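AGR_C_1268p (Agrobacterium tumefaciens str. C58, PDB 2GHS) probably hydrolyses sugar lactones as a metal-dependent gluconolactonase of the SMP-30/regucalcin family, using one divalent cation per subunit. Local coordinates at residues 67-72 against 133-138; 104-109 against 147-152; 87-92 against 119-124; 126-131 against 160-165. All blocks are in the same frame, centred on the assembly; numbering follows the deposited sequence. Where two conformers were deposited one is given.

Interaction 1: residues 67-72 against 133-138. With K (potassium ion), chain B; EDO (1,2-ethanediol), chain D.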
loop_
_atom_site.group_PDB
_atom_site.type_symbol
_atom_site.label_atom_id
_atom_site.label_comp_id
_atom_site.label_asym_id
_atom_site.label_seq_id
_atom_site.Cartn_x
_atom_site.Cartn_y
_atom_site.Cartn_z
ATOM N N ASN A 67 -6.900 4.130 8.069
ATOM C CA ASN A 67 -6.898 3.348 9.324
ATOM C C ASN A 67 -7.937 2.262 9.119
ATOM O O ASN A 67 -9.105 2.489 9.347
ATOM C CB ASN A 67 -7.213 4.231 10.506
ATOM C CG ASN A 67 -6.942 3.559 11.844
ATOM O OD1 ASN A 67 -6.407 2.469 11.897
ATOM N ND2 ASN A 67 -7.304 4.239 12.934
ATOM N N ILE A 68 -7.487 1.119 8.600
ATOM C CA ILE A 68 -8.416 0.185 7.932
ATOM C C ILE A 68 -9.552 -0.236 8.860
ATOM O O ILE A 68 -10.738 -0.076 8.538
ATOM C CB ILE A 68 -7.707 -1.093 7.382
ATOM C CG1 ILE A 68 -6.761 -0.756 6.243
ATOM C CG2 ILE A 68 -8.788 -2.110 6.873
ATOM C CD1 ILE A 68 -6.094 -1.997 5.674
ATOM N N LEU A 69 -9.187 -0.786 9.999
ATOM C CA LEU A 69 -10.145 -1.424 10.907
ATOM C C LEU A 69 -11.066 -0.416 11.579
ATOM O O LEU A 69 -12.132 -0.778 11.998
ATOM C CB LEU A 69 -9.403 -2.237 11.976
ATOM C CG LEU A 69 -8.421 -3.299 11.427
ATOM C CD1 LEU A 69 -7.711 -4.040 12.547
ATOM C CD2 LEU A 69 -9.155 -4.282 10.524
ATOM N N GLU A 70 -10.674 0.861 11.631
ATOM C CA GLU A 70 -11.527 1.913 12.208
ATOM C C GLU A 70 -12.323 2.721 11.156
ATOM O O GLU A 70 -13.001 3.711 11.494
ATOM C CB GLU A 70 -10.689 2.882 13.048
ATOM C CG GLU A 70 -9.985 2.202 14.213
ATOM C CD GLU A 70 -10.855 2.025 15.455
ATOM O OE1 GLU A 70 -12.101 1.998 15.354
ATOM O OE2 GLU A 70 -10.266 1.924 16.551
ATOM N N ARG A 71 -12.212 2.334 9.894
ATOM C CA ARG A 71 -13.013 2.938 8.809
ATOM C C ARG A 71 -12.717 4.434 8.661
ATOM O O ARG A 71 -13.628 5.245 8.620
ATOM C CB ARG A 71 -14.504 2.677 8.996
ATOM C CG ARG A 71 -14.870 1.225 9.131
ATOM C CD ARG A 71 -16.408 0.985 9.108
ATOM N NE ARG A 71 -17.048 1.992 9.950
ATOM C CZ ARG A 71 -17.200 1.915 11.260
ATOM N NH1 ARG A 71 -16.936 0.802 11.887
ATOM N NH2 ARG A 71 -17.701 2.941 11.938
ATOM N N GLU A 72 -11.432 4.778 8.675
ATOM C CA GLU A 72 -11.030 6.208 8.507
ATOM C C GLU A 72 -10.139 6.426 7.312
ATOM O O GLU A 72 -9.270 5.611 7.043
ATOM C CB GLU A 72 -10.267 6.702 9.730
ATOM C CG GLU A 72 -11.048 6.680 11.013
ATOM C CD GLU A 72 -10.165 6.868 12.248
ATOM O OE1 GLU A 72 -8.900 6.727 12.217
ATOM O OE2 GLU A 72 -10.797 7.154 13.303
ATOM N N GLY A 133 -17.169 -12.262 4.885
ATOM C CA GLY A 133 -16.023 -12.711 5.639
ATOM C C GLY A 133 -14.677 -12.212 5.150
ATOM O O GLY A 133 -13.651 -12.482 5.797
ATOM N N ASN A 134 -14.644 -11.516 4.000
ATOM C CA ASN A 134 -13.435 -10.994 3.436
ATOM C C ASN A 134 -13.387 -9.468 3.493
ATOM O O ASN A 134 -14.447 -8.808 3.518
ATOM C CB ASN A 134 -13.285 -11.419 1.944
ATOM C CG ASN A 134 -12.663 -12.818 1.759
ATOM O OD1 ASN A 134 -12.754 -13.697 2.633
ATOM N ND2 ASN A 134 -12.002 -13.007 0.616
ATOM N N ARG A 135 -12.187 -8.904 3.433
ATOM C CA ARG A 135 -11.987 -7.454 3.296
ATOM C C ARG A 135 -10.939 -7.196 2.214
ATOM O O ARG A 135 -10.234 -8.122 1.773
ATOM C CB ARG A 135 -11.573 -6.825 4.634
ATOM C CG ARG A 135 -10.214 -7.272 5.219
ATOM C CD ARG A 135 -9.864 -6.296 6.286
ATOM N NE ARG A 135 -8.609 -6.573 6.951
ATOM C CZ ARG A 135 -7.395 -6.198 6.551
ATOM N NH1 ARG A 135 -7.187 -5.550 5.409
ATOM N NH2 ARG A 135 -6.339 -6.511 7.322
ATOM N N SER A 136 -10.880 -5.958 1.756
ATOM C CA SER A 136 -9.794 -5.550 0.859
ATOM C C SER A 136 -8.525 -5.276 1.626
ATOM O O SER A 136 -8.550 -4.939 2.801
ATOM C CB SER A 136 -10.154 -4.341 -0.035
ATOM O OG SER A 136 -10.487 -3.204 0.749
ATOM N N ASN A 137 -7.396 -5.355 0.937
ATOM C CA ASN A 137 -6.112 -5.063 1.558
ATOM C C ASN A 137 -5.302 -4.165 0.598
ATOM O O ASN A 137 -5.800 -3.170 0.070
ATOM C CB ASN A 137 -5.405 -6.384 1.990
ATOM C CG ASN A 137 -4.301 -6.132 3.030
ATOM O OD1 ASN A 137 -4.560 -5.444 4.008
ATOM N ND2 ASN A 137 -3.074 -6.699 2.825
ATOM N N ASP A 138 -4.069 -4.540 0.359
ATOM C CA ASP A 138 -3.103 -3.773 -0.433
ATOM C C ASP A 138 -3.601 -3.556 -1.871
ATOM O O ASP A 138 -4.165 -4.452 -2.486
ATOM C CB ASP A 138 -1.848 -4.620 -0.491
ATOM C CG ASP A 138 -0.708 -3.929 -1.202
ATOM O OD1 ASP A 138 -0.432 -2.725 -0.917
ATOM O OD2 ASP A 138 -0.064 -4.608 -2.039
HETATM K K K B . -16.138 -8.400 1.357
HETATM C C1 EDO D . -2.638 -6.874 6.691
HETATM O O1 EDO D . -3.607 -5.822 6.636
HETATM C C2 EDO D . -1.275 -6.239 6.379
HETATM O O2 EDO D . -1.254 -5.669 5.050
HETATM O O HOH W 1 -13.504 -8.391 0.363
#
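Ile68 sets its CG2 methyl over one face of the Arg135 guanidinium and brings CD1 up to NH1, joining a loop of one beta-propeller sheet to the first strand of the next sheet but one, at the pocket where Arg135 and Asn137 are predicted to bind substrate. The two side chains cross at about a right angle. Ile68 CD1 lies 3.7 Å from Arg135 NH1 and 4.1 Å from Asn137 OD1. Leu69 adds CD2 obliquely, 4.3 Å from Arg135 NE.

Arg135 is extended from CG to NE, and bonds along its margin fix how the guanidinium is turned. NH1 is shared between Asn137 OD1 and Ser136 O, each at 3.0 Å; the first lies tilted from the guanidinium plane, the second in it. Chi1 of -162° sets CG of Asn137 anti to its backbone N, and the amide comes up beside the arginine. Ile68 also lies close to Glu52, a predicted ligand of the divalent cation.

A 1,2-ethanediol, probably from the crystallisation liquor, bridges Arg135 and Asn137 in the pocket. Arg135 NH2 donates to its O1 in the guanidinium plane, 2.9 Å long and nearly straight at 175°, and that O1 in turn donates to Asn137 OD1 over 2.8 Å.

Interaction 2: residues 104-109 against 147-152. With K (potassium ion), chain B.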
loop_
_atom_site.group_PDB
_atom_site.type_symbol
_atom_site.label_atom_id
_atom_site.label_comp_id
_atom_site.label_asym_id
_atom_site.label_seq_id
_atom_site.Cartn_x
_atom_site.Cartn_y
_atom_site.Cartn_z
ATOM N N LEU A 104 -11.100 7.174 -6.332
ATOM C CA LEU A 104 -11.589 5.768 -6.262
ATOM C C LEU A 104 -11.084 5.157 -4.949
ATOM O O LEU A 104 -9.916 5.313 -4.606
ATOM C CB LEU A 104 -11.024 4.969 -7.452
ATOM C CG LEU A 104 -11.375 3.474 -7.458
ATOM C CD1 LEU A 104 -12.848 3.212 -7.695
ATOM C CD2 LEU A 104 -10.533 2.724 -8.457
ATOM N N ILE A 105 -12.000 4.572 -4.179
ATOM C CA ILE A 105 -11.622 3.904 -2.943
ATOM C C ILE A 105 -12.005 2.440 -3.050
ATOM O O ILE A 105 -13.146 2.108 -3.422
ATOM C CB ILE A 105 -12.355 4.505 -1.738
ATOM C CG1 ILE A 105 -11.788 5.892 -1.411
ATOM C CG2 ILE A 105 -12.230 3.571 -0.550
ATOM C CD1 ILE A 105 -12.509 6.587 -0.299
ATOM N N ALA A 106 -11.047 1.562 -2.738
ATOM C CA ALA A 106 -11.301 0.126 -2.632
ATOM C C ALA A 106 -11.617 -0.157 -1.176
ATOM O O ALA A 106 -10.928 0.288 -0.281
ATOM C CB ALA A 106 -10.095 -0.679 -3.055
ATOM N N SER A 107 -12.655 -0.943 -0.950
ATOM C CA SER A 107 -13.047 -1.298 0.382
ATOM C C SER A 107 -13.517 -2.739 0.463
ATOM O O SER A 107 -13.631 -3.436 -0.566
ATOM C CB SER A 107 -14.202 -0.404 0.808
ATOM O OG SER A 107 -15.459 -0.810 0.255
ATOM N N ASP A 108 -13.807 -3.172 1.695
ATOM C CA ASP A 108 -14.399 -4.467 1.977
ATOM C C ASP A 108 -15.766 -4.667 1.387
ATOM O O ASP A 108 -16.241 -5.802 1.287
ATOM C CB ASP A 108 -14.400 -4.762 3.488
ATOM C CG ASP A 108 -15.185 -3.737 4.335
ATOM O OD1 ASP A 108 -15.405 -2.605 3.872
ATOM O OD2 ASP A 108 -15.508 -4.070 5.523
ATOM N N ASP A 109 -16.411 -3.588 1.002
ATOM C CA ASP A 109 -17.743 -3.681 0.467
ATOM C C ASP A 109 -17.879 -3.352 -1.036
ATOM O O ASP A 109 -19.003 -3.374 -1.582
ATOM C CB ASP A 109 -18.660 -2.766 1.316
ATOM C CG ASP A 109 -18.795 -3.250 2.795
ATOM O OD1 ASP A 109 -18.473 -4.433 3.112
ATOM O OD2 ASP A 109 -19.225 -2.429 3.629
ATOM N N LEU A 147 -6.326 -0.610 -11.817
ATOM C CA LEU A 147 -5.959 -0.853 -10.410
ATOM C C LEU A 147 -5.687 -2.350 -10.255
ATOM O O LEU A 147 -6.431 -3.160 -10.789
ATOM C CB LEU A 147 -7.155 -0.469 -9.513
ATOM C CG LEU A 147 -7.046 -0.806 -8.014
ATOM C CD1 LEU A 147 -5.993 0.082 -7.344
ATOM C CD2 LEU A 147 -8.441 -0.632 -7.293
ATOM N N TRP A 148 -4.674 -2.701 -9.468
ATOM C CA TRP A 148 -4.564 -4.035 -8.902
ATOM C C TRP A 148 -4.974 -3.894 -7.421
ATOM O O TRP A 148 -4.450 -3.039 -6.685
ATOM C CB TRP A 148 -3.150 -4.588 -8.988
ATOM C CG TRP A 148 -2.713 -5.144 -10.298
ATOM C CD1 TRP A 148 -3.092 -4.739 -11.560
ATOM C CD2 TRP A 148 -1.723 -6.137 -10.496
ATOM N NE1 TRP A 148 -2.424 -5.456 -12.511
ATOM C CE2 TRP A 148 -1.576 -6.314 -11.884
ATOM C CE3 TRP A 148 -0.943 -6.915 -9.629
ATOM C CZ2 TRP A 148 -0.688 -7.239 -12.429
ATOM C CZ3 TRP A 148 -0.059 -7.824 -10.185
ATOM C CH2 TRP A 148 0.043 -7.983 -11.563
ATOM N N ILE A 149 -5.845 -4.780 -6.965
ATOM C CA ILE A 149 -6.305 -4.746 -5.611
ATOM C C ILE A 149 -6.420 -6.160 -5.035
ATOM O O ILE A 149 -6.979 -7.053 -5.676
ATOM C CB ILE A 149 -7.657 -3.974 -5.528
ATOM C CG1 ILE A 149 -8.183 -3.917 -4.087
ATOM C CG2 ILE A 149 -8.707 -4.587 -6.415
ATOM C CD1 ILE A 149 -7.348 -3.068 -3.172
ATOM N N GLY A 150 -5.875 -6.323 -3.834
ATOM C CA GLY A 150 -5.939 -7.543 -3.066
ATOM C C GLY A 150 -7.099 -7.620 -2.106
ATOM O O GLY A 150 -7.554 -6.603 -1.539
ATOM N N THR A 151 -7.574 -8.842 -1.889
ATOM C CA THR A 151 -8.572 -9.096 -0.854
ATOM C C THR A 151 -8.077 -10.242 0.039
ATOM O O THR A 151 -7.124 -10.968 -0.332
ATOM C CB THR A 151 -9.906 -9.501 -1.425
ATOM O OG1 THR A 151 -9.742 -10.741 -2.120
ATOM C CG2 THR A 151 -10.478 -8.410 -2.320
HETATM N N MSE A 152 -8.720 -10.460 1.176
HETATM C CA MSE A 152 -8.262 -11.474 2.145
HETATM C C MSE A 152 -9.395 -11.839 3.068
HETATM O O MSE A 152 -10.328 -11.055 3.267
HETATM C CB MSE A 152 -7.066 -10.935 2.970
HETATM C CG MSE A 152 -7.398 -9.702 3.752
HETATM SE SE MSE A 152 -5.786 -9.105 4.676
HETATM C CE MSE A 152 -5.703 -10.427 6.066
HETATM K K K B . -16.138 -8.400 1.357
HETATM O O HOH W 1 -13.504 -8.391 0.363
#
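Ala106 CB meets the CD1 methyl of Ile149 at 3.6 Å, the closest approach between 104-109 and 147-152, with Ile149 CG1 next at 3.9 Å. Beside this pair Leu104 and Leu147 touch by one methyl each, CD2 to CD2 at 4.1 Å. The contact is wholly apolar and buried, made between two sheets rather than within one.

Torsions explain how the branched chains reach across. Ile149 has CG1 anti to the backbone N (chi1 -180°), which carries CD1 out to the small alanine methyl. The two leucines adopt nearly the same shape, with chi1 of 176° in Leu104 and 173° in Leu147, and each sends its CD2 to the other.

Further out, Ala94 of strand 92-99 packs against both Ala106 and Ile149, while Leu111 touches Ala106 and Leu147. Where strand 102-107 ends, Ser107 OG accepts from Asp109 N at 3.0 Å, an ST turn that shapes the chain around Asp108. The carbonyl O of Asp108 binds the potassium ion at 2.6 Å, and its carboxylate forms a salt bridge with Arg154.

In the propeller, strand 102-107 lies between 92-99 and 110-115 in its antiparallel sheet, and strand 147-153 between 134-141 and 161-167 in the next, so the contact packs the second strands of two adjacent sheets together.

Interaction 3: residues 87-92 against 119-124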
loop_
_atom_site.group_PDB
_atom_site.type_symbol
_atom_site.label_atom_id
_atom_site.label_comp_id
_atom_site.label_asym_id
_atom_site.label_seq_id
_atom_site.Cartn_x
_atom_site.Cartn_y
_atom_site.Cartn_z
ATOM N N ALA A 87 -14.559 9.909 8.177
ATOM C CA ALA A 87 -15.226 8.680 8.584
ATOM C C ALA A 87 -15.881 8.000 7.387
ATOM O O ALA A 87 -16.639 8.614 6.643
ATOM C CB ALA A 87 -16.275 9.012 9.601
ATOM N N LEU A 88 -15.651 6.701 7.265
ATOM C CA LEU A 88 -16.206 5.924 6.163
ATOM C C LEU A 88 -17.223 4.898 6.672
ATOM O O LEU A 88 -17.108 4.402 7.807
ATOM C CB LEU A 88 -15.061 5.160 5.506
ATOM C CG LEU A 88 -13.865 5.941 5.006
ATOM C CD1 LEU A 88 -12.791 5.000 4.503
ATOM C CD2 LEU A 88 -14.282 6.906 3.892
ATOM N N PRO A 89 -18.194 4.529 5.813
ATOM C CA PRO A 89 -19.153 3.504 6.170
ATOM C C PRO A 89 -18.624 2.082 5.831
ATOM O O PRO A 89 -19.421 1.160 5.805
ATOM C CB PRO A 89 -20.331 3.802 5.233
ATOM C CG PRO A 89 -19.677 4.363 4.003
ATOM C CD PRO A 89 -18.390 5.034 4.452
ATOM N N PHE A 90 -17.329 1.939 5.519
ATOM C CA PHE A 90 -16.734 0.690 5.150
ATOM C C PHE A 90 -15.249 0.745 5.500
ATOM O O PHE A 90 -14.733 1.819 5.900
ATOM C CB PHE A 90 -16.990 0.347 3.666
ATOM C CG PHE A 90 -16.713 1.467 2.696
ATOM C CD1 PHE A 90 -15.508 2.116 2.679
ATOM C CD2 PHE A 90 -17.704 1.888 1.817
ATOM C CE1 PHE A 90 -15.242 3.163 1.764
ATOM C CE2 PHE A 90 -17.454 2.905 0.930
ATOM C CZ PHE A 90 -16.235 3.567 0.908
HETATM N N MSE A 91 -14.574 -0.398 5.353
HETATM C CA MSE A 91 -13.146 -0.455 5.613
HETATM C C MSE A 91 -12.419 -0.179 4.321
HETATM O O MSE A 91 -12.210 -1.074 3.503
HETATM C CB MSE A 91 -12.727 -1.821 6.223
HETATM C CG MSE A 91 -13.310 -2.049 7.573
HETATM SE SE MSE A 91 -12.548 -3.717 8.292
HETATM C CE MSE A 91 -13.374 -3.771 9.930
ATOM N N GLY A 92 -12.062 1.070 4.104
ATOM C CA GLY A 92 -11.268 1.396 2.916
ATOM C C GLY A 92 -9.847 0.924 3.111
ATOM O O GLY A 92 -9.315 1.040 4.211
ATOM N N GLY A 119 -17.338 14.729 -0.112
ATOM C CA GLY A 119 -17.099 13.428 0.515
ATOM C C GLY A 119 -18.133 12.361 0.204
ATOM O O GLY A 119 -18.119 11.297 0.817
ATOM N N VAL A 120 -19.069 12.654 -0.699
ATOM C CA VAL A 120 -20.092 11.715 -1.081
ATOM C C VAL A 120 -19.458 10.509 -1.764
ATOM O O VAL A 120 -18.569 10.662 -2.614
ATOM C CB VAL A 120 -21.146 12.398 -1.970
ATOM C CG1 VAL A 120 -22.077 11.389 -2.614
ATOM C CG2 VAL A 120 -21.894 13.374 -1.143
ATOM N N LEU A 121 -19.904 9.321 -1.374
ATOM C CA LEU A 121 -19.394 8.057 -1.882
ATOM C C LEU A 121 -20.513 7.408 -2.686
ATOM O O LEU A 121 -21.648 7.362 -2.228
ATOM C CB LEU A 121 -19.017 7.139 -0.718
ATOM C CG LEU A 121 -17.897 7.652 0.186
ATOM C CD1 LEU A 121 -17.908 6.920 1.520
ATOM C CD2 LEU A 121 -16.546 7.482 -0.468
ATOM N N THR A 122 -20.157 6.837 -3.848
ATOM C CA THR A 122 -21.118 6.218 -4.773
ATOM C C THR A 122 -20.509 4.901 -5.279
ATOM O O THR A 122 -19.345 4.903 -5.714
ATOM C CB THR A 122 -21.354 7.143 -5.992
ATOM O OG1 THR A 122 -21.655 8.490 -5.574
ATOM C CG2 THR A 122 -22.480 6.626 -6.842
ATOM N N LEU A 123 -21.251 3.782 -5.226
ATOM C CA LEU A 123 -20.712 2.522 -5.754
ATOM C C LEU A 123 -20.269 2.640 -7.221
ATOM O O LEU A 123 -21.015 3.182 -8.068
ATOM C CB LEU A 123 -21.713 1.373 -5.631
ATOM C CG LEU A 123 -21.205 0.001 -6.073
ATOM C CD1 LEU A 123 -20.224 -0.588 -5.084
ATOM C CD2 LEU A 123 -22.421 -0.865 -6.234
ATOM N N HIS A 124 -19.065 2.154 -7.514
ATOM C CA HIS A 124 -18.473 2.116 -8.858
ATOM C C HIS A 124 -18.522 0.702 -9.439
ATOM O O HIS A 124 -18.914 0.489 -10.593
ATOM C CB HIS A 124 -17.022 2.603 -8.778
ATOM C CG HIS A 124 -16.254 2.479 -10.056
ATOM N ND1 HIS A 124 -16.635 3.130 -11.212
ATOM C CD2 HIS A 124 -15.124 1.798 -10.358
ATOM C CE1 HIS A 124 -15.770 2.832 -12.175
ATOM N NE2 HIS A 124 -14.834 2.040 -11.678
#
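Leu121 pushes its CD1 methyl into a corner formed by Leu88, Pro89 and Phe90, on the outer part of the beta-propeller, where the loop between strands 82-87 and 92-99 meets strand 121-125 at the outer edge of the following sheet. The contact is apolar, and the closest approach of each of the three residues is to that one methyl.

The tight part is with Pro89 and Phe90. Pro89 and Leu121 point at each other, with Pro89 CD 3.5 Å from Leu121 CD1; this closest approach is itself at the solvent margin, for Pro89 is exposed and Leu121 partly so. Phe90 is the buried tight partner. It comes from the direction opposite to Leu121 and meets it obliquely, its CZ 3.8 Å from Leu121 CD1. Chi1 of 48° places the Phe90 ring between its own backbone N and carbonyl carbon, back against the preceding proline. On the protein side the ring packs on Ile105 and Ser107 and meets the ring of Phe112, and Ile105 also touches Leu121, so this side of the contact continues into the sheet.

Leu88, though buried, touches most loosely, its CD2 4.3 Å from Leu121 CD1. The second methyl of Leu121, CD2, stands 4.2 Å from Phe90 CZ. Within the loop itself Pro89 CD sits over the centre of the Phe90 ring, 4.1 Å above its plane.

Interaction 4: residues 126-131 against 160-165. With K (potassium ion), chain B.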
loop_
_atom_site.group_PDB
_atom_site.type_symbol
_atom_site.label_atom_id
_atom_site.label_comp_id
_atom_site.label_asym_id
_atom_site.label_seq_id
_atom_site.Cartn_x
_atom_site.Cartn_y
_atom_site.Cartn_z
ATOM N N GLU A 126 -18.832 -3.675 -7.856
ATOM C CA GLU A 126 -18.789 -4.650 -6.763
ATOM C C GLU A 126 -17.365 -5.262 -6.675
ATOM O O GLU A 126 -16.680 -5.401 -7.679
ATOM C CB GLU A 126 -19.917 -5.702 -6.900
ATOM C CG GLU A 126 -21.303 -5.055 -6.625
ATOM C CD GLU A 126 -22.506 -5.994 -6.565
ATOM O OE1 GLU A 126 -22.335 -7.213 -6.747
ATOM O OE2 GLU A 126 -23.632 -5.472 -6.309
ATOM N N LEU A 127 -16.914 -5.622 -5.475
ATOM C CA LEU A 127 -15.641 -6.304 -5.290
ATOM C C LEU A 127 -15.832 -7.149 -4.062
ATOM O O LEU A 127 -15.852 -6.610 -2.932
ATOM C CB LEU A 127 -14.496 -5.301 -5.064
ATOM C CG LEU A 127 -13.078 -5.865 -4.879
ATOM C CD1 LEU A 127 -12.629 -6.484 -6.155
ATOM C CD2 LEU A 127 -12.164 -4.732 -4.398
ATOM N N GLU A 128 -16.051 -8.453 -4.276
ATOM C CA GLU A 128 -16.374 -9.355 -3.174
ATOM C C GLU A 128 -17.422 -8.742 -2.270
ATOM O O GLU A 128 -17.401 -8.885 -1.039
ATOM C CB GLU A 128 -15.096 -9.692 -2.401
ATOM C CG GLU A 128 -14.116 -10.503 -3.239
ATOM C CD GLU A 128 -12.971 -11.101 -2.435
ATOM O OE1 GLU A 128 -12.874 -10.871 -1.207
ATOM O OE2 GLU A 128 -12.145 -11.810 -3.046
ATOM N N SER A 129 -18.413 -8.121 -2.911
ATOM C CA SER A 129 -19.465 -7.421 -2.200
ATOM C C SER A 129 -20.467 -8.381 -1.568
ATOM O O SER A 129 -21.305 -7.973 -0.768
ATOM C CB SER A 129 -20.183 -6.451 -3.128
ATOM O OG SER A 129 -19.323 -5.404 -3.586
ATOM N N ASP A 130 -20.436 -9.650 -1.982
ATOM C CA ASP A 130 -21.231 -10.717 -1.401
ATOM C C ASP A 130 -20.449 -11.680 -0.515
ATOM O O ASP A 130 -20.972 -12.769 -0.173
ATOM C CB ASP A 130 -21.869 -11.493 -2.538
ATOM C CG ASP A 130 -20.830 -12.099 -3.507
ATOM O OD1 ASP A 130 -19.606 -11.740 -3.490
ATOM O OD2 ASP A 130 -21.268 -12.953 -4.318
ATOM N N LEU A 131 -19.244 -11.289 -0.108
ATOM C CA LEU A 131 -18.394 -12.116 0.745
ATOM C C LEU A 131 -18.100 -11.400 2.058
ATOM O O LEU A 131 -17.014 -10.806 2.219
ATOM C CB LEU A 131 -17.089 -12.444 0.051
ATOM C CG LEU A 131 -17.115 -13.300 -1.192
ATOM C CD1 LEU A 131 -15.676 -13.598 -1.594
ATOM C CD2 LEU A 131 -17.880 -14.588 -0.939
ATOM N N ALA A 160 -7.872 -17.571 1.289
ATOM C CA ALA A 160 -9.199 -16.987 1.078
ATOM C C ALA A 160 -9.168 -15.765 0.172
ATOM O O ALA A 160 -10.214 -15.300 -0.331
ATOM C CB ALA A 160 -9.840 -16.624 2.445
ATOM N N GLY A 161 -7.981 -15.209 -0.000
ATOM C CA GLY A 161 -7.817 -13.965 -0.780
ATOM C C GLY A 161 -7.429 -14.147 -2.242
ATOM O O GLY A 161 -7.123 -15.239 -2.700
ATOM N N SER A 162 -7.477 -13.037 -2.954
ATOM C CA SER A 162 -7.201 -12.937 -4.381
ATOM C C SER A 162 -6.620 -11.556 -4.719
ATOM O O SER A 162 -6.666 -10.638 -3.892
ATOM C CB SER A 162 -8.504 -13.086 -5.159
ATOM O OG SER A 162 -9.128 -14.325 -4.843
ATOM N N ILE A 163 -6.103 -11.441 -5.930
ATOM C CA ILE A 163 -5.701 -10.170 -6.531
ATOM C C ILE A 163 -6.529 -10.005 -7.785
ATOM O O ILE A 163 -6.603 -10.903 -8.639
ATOM C CB ILE A 163 -4.206 -10.070 -6.816
ATOM C CG1 ILE A 163 -3.483 -10.061 -5.471
ATOM C CG2 ILE A 163 -3.877 -8.812 -7.603
ATOM C CD1 ILE A 163 -1.958 -10.097 -5.571
ATOM N N TYR A 164 -7.172 -8.845 -7.846
ATOM C CA TYR A 164 -7.994 -8.436 -9.000
ATOM C C TYR A 164 -7.427 -7.245 -9.748
ATOM O O TYR A 164 -6.758 -6.398 -9.166
ATOM C CB TYR A 164 -9.394 -8.032 -8.533
ATOM C CG TYR A 164 -10.167 -9.116 -7.784
ATOM C CD1 TYR A 164 -10.006 -9.287 -6.428
ATOM C CD2 TYR A 164 -11.044 -9.953 -8.436
ATOM C CE1 TYR A 164 -10.715 -10.251 -5.734
ATOM C CE2 TYR A 164 -11.743 -10.922 -7.759
ATOM C CZ TYR A 164 -11.579 -11.057 -6.396
ATOM O OH TYR A 164 -12.303 -12.045 -5.719
ATOM N N HIS A 165 -7.786 -7.182 -11.033
ATOM C CA HIS A 165 -7.505 -6.076 -11.938
ATOM C C HIS A 165 -8.809 -5.379 -12.181
ATOM O O HIS A 165 -9.824 -6.052 -12.449
ATOM C CB HIS A 165 -6.978 -6.708 -13.215
ATOM C CG HIS A 165 -6.740 -5.779 -14.359
ATOM N ND1 HIS A 165 -7.729 -5.412 -15.247
ATOM C CD2 HIS A 165 -5.584 -5.271 -14.859
ATOM C CE1 HIS A 165 -7.197 -4.671 -16.210
ATOM N NE2 HIS A 165 -5.898 -4.568 -15.996
HETATM K K K B . -16.138 -8.400 1.357
HETATM O O HOH W 2 -10.939 -14.224 -2.840
HETATM O O HOH W 1 -13.504 -8.391 0.363
#
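The potassium-binding loop 126-131 packs on strand 161-167 through Leu127 and Glu128, which meet Tyr164 in two different ways. Leu127 CD1 lies over one face of the ring, displaced toward its rim, in a CH-pi contact 4.1 Å from the Tyr164 ring centroid and 23° off its normal. Glu128 comes to the edge instead: Tyr164 OH donates to Glu128 OE2 over 2.7 Å, using the anti lone pair of that oxygen. The carboxylate stands nearly upright to the ring, the two planes 85° apart. An extended chain beyond CG carries the acid this far from the loop.

In the beta-propeller this loop links strand 121-125 of one sheet to strand 134-141 of the next, so the contact with Tyr164 packs it on the third strand, 161-167, of the sheet it is about to enter. A type I turn from Glu128 to Leu131 brings two carbonyls to the metal, Glu128 O and Leu131 O at 2.8 and 2.7 Å from potassium; Asp108 and Asn134 supply the other protein oxygens.

Glu128 OE2 also accepts from Thr151 OG1 and from a water that donates to Ala160 O and accepts from Ser162 OG. A second water, itself a potassium ligand, donates to Glu128 OE1 at 3.0 Å.

How the interactions relate
From the N terminus, the turn at 67-72 comes first and waits for 133-138 to close interaction 1. Interaction 3 is nested inside that loop, running from 87-92 to 119-124. Segment 104-109 starts within interaction 3 and pairs later with 147-152, so interaction 2 crosses both 3 and 1. Interaction 4 opens at 126-131, after interaction 3 has closed, and ends at 160-165, crossing 1 and 2. Three successive propeller sheets are thereby tied together. Neighbouring strands 134-141, 147-153 and 161-167 carry the later segments of interactions 1, 2 and 4, and the potassium ion and its water ligand are common to these three.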